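Local coordinates for glycosyl transferase family 8 (Streptococcus pneumoniae, PDB 5GVV), which transfers galactose from UDP-galactose to the terminal glucose of the already glycosylated serine-rich repeat protein PsrP, the third step of its O-glycosylation, at the interface of chains A and B. Sequence-based numbering; all coordinates share one arbitrary frame. Chains: chain A/B, Glycosyl transferase family 8.

The interface of chains A and B. Residues chain A 46-47, 50, 54; chain B 248, 252.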
# COMPACT_ATOMS: atom_id res chain seq x y z
N GLU A 46 0.28 14.04 -0.88
CA GLU A 46 -0.69 13.84 0.19
C GLU A 46 -0.16 12.89 1.26
O GLU A 46 -0.43 13.07 2.46
CB GLU A 46 -2.01 13.27 -0.36
CG GLU A 46 -2.83 14.27 -1.18
CD GLU A 46 -2.43 14.32 -2.64
OE1 GLU A 46 -1.43 13.68 -3.01
OE2 GLU A 46 -3.13 15.00 -3.42
N TRP A 47 0.58 11.88 0.83
CA TRP A 47 1.18 10.93 1.77
C TRP A 47 2.19 11.66 2.64
O TRP A 47 2.17 11.53 3.86
CB TRP A 47 1.84 9.77 1.01
CG TRP A 47 2.42 8.71 1.92
CD1 TRP A 47 1.77 7.63 2.45
CD2 TRP A 47 3.76 8.64 2.41
NE1 TRP A 47 2.63 6.89 3.23
CE2 TRP A 47 3.86 7.50 3.23
CE3 TRP A 47 4.89 9.44 2.23
CZ2 TRP A 47 5.05 7.13 3.86
CZ3 TRP A 47 6.07 9.08 2.86
CH2 TRP A 47 6.14 7.93 3.67
N GLN A 50 0.64 14.14 5.49
CA GLN A 50 0.12 13.51 6.70
C GLN A 50 1.21 12.93 7.59
O GLN A 50 1.22 13.13 8.81
CB GLN A 50 -0.88 12.42 6.35
CG GLN A 50 -1.55 11.80 7.57
CD GLN A 50 -2.39 12.81 8.34
OE1 GLN A 50 -3.46 13.21 7.89
NE2 GLN A 50 -1.89 13.24 9.50
N TYR A 54 2.93 13.57 11.66
CA TYR A 54 3.25 12.57 12.67
C TYR A 54 4.67 12.76 13.18
O TYR A 54 4.92 12.77 14.39
CB TYR A 54 3.11 11.15 12.09
CG TYR A 54 1.72 10.78 11.66
CD1 TYR A 54 0.61 11.44 12.18
CD2 TYR A 54 1.50 9.78 10.74
CE1 TYR A 54 -0.68 11.11 11.79
CE2 TYR A 54 0.22 9.44 10.33
CZ TYR A 54 -0.86 10.11 10.86
OH TYR A 54 -2.14 9.76 10.46
N TRP B 248 -7.77 10.52 -0.36
CA TRP B 248 -6.62 10.53 0.53
C TRP B 248 -7.03 10.65 1.99
O TRP B 248 -6.36 10.11 2.87
CB TRP B 248 -5.64 11.64 0.15
CG TRP B 248 -4.87 11.27 -1.05
CD1 TRP B 248 -5.11 11.67 -2.34
CD2 TRP B 248 -3.76 10.37 -1.11
NE1 TRP B 248 -4.20 11.09 -3.19
CE2 TRP B 248 -3.35 10.29 -2.45
CE3 TRP B 248 -3.05 9.64 -0.14
CZ2 TRP B 248 -2.28 9.50 -2.86
CZ3 TRP B 248 -1.99 8.86 -0.54
CH2 TRP B 248 -1.61 8.79 -1.89
N LEU B 252 -5.61 7.61 4.41
CA LEU B 252 -4.72 7.95 5.51
C LEU B 252 -5.41 7.88 6.88
O LEU B 252 -4.77 8.10 7.92
CB LEU B 252 -4.11 9.33 5.29
CG LEU B 252 -3.22 9.45 4.05
CD1 LEU B 252 -2.97 10.90 3.69
CD2 LEU B 252 -1.91 8.72 4.28
O HOH W 1 -2.63 7.65 9.02
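Helix 45-57 of chain A meets the end of helix 244-251 of chain B and the loop residue that follows it, A:Glu46 lying over the indole of B:Trp248 and A:Gln50 packing on B:Leu252. The A:Glu46 chain runs across one face of the indole: CB stands 3.6 Å from the centroid of the five-membered ring, a CH-pi contact, and 3.5 Å from B:Trp248 CD2. CG leaves CB anti to the carbonyl carbon (chi1 -71°), and a bend at chi2 (86°) brings the carboxylate down flat over the pyrrole side, its plane 4° from that of the ring. A:Glu46 CD, the carboxylate carbon, lies 3.7 Å from B:Trp248 NE1; this is stacking, and the indole N-H makes no hydrogen bond to A:Glu46. One turn on, B:Leu252 pushes methyl CD1 against the chain A helix, 3.6 Å from the backbone O of A:Glu46 and 3.7 Å from A:Gln50 CB. Direct polar bonds are absent from this patch, but water 1 bridges it, 2.6 Å from the phenol OH of A:Tyr54 and 2.5 Å from B:Leu252 O. The water lies at the edge of the tyrosine ring, in its plane, while A:Gln50 O sits over one face. A two-fold axis repeats the patch with the chains exchanged; whether this dimer forms in solution the structure alone does not show. Helix 45-57 follows strand 34-40 and precedes strand 61-66, within the glycosyltransferase family 8 region; the chain B half, helix 244-251 and B:Leu252, leads into helix 255-263.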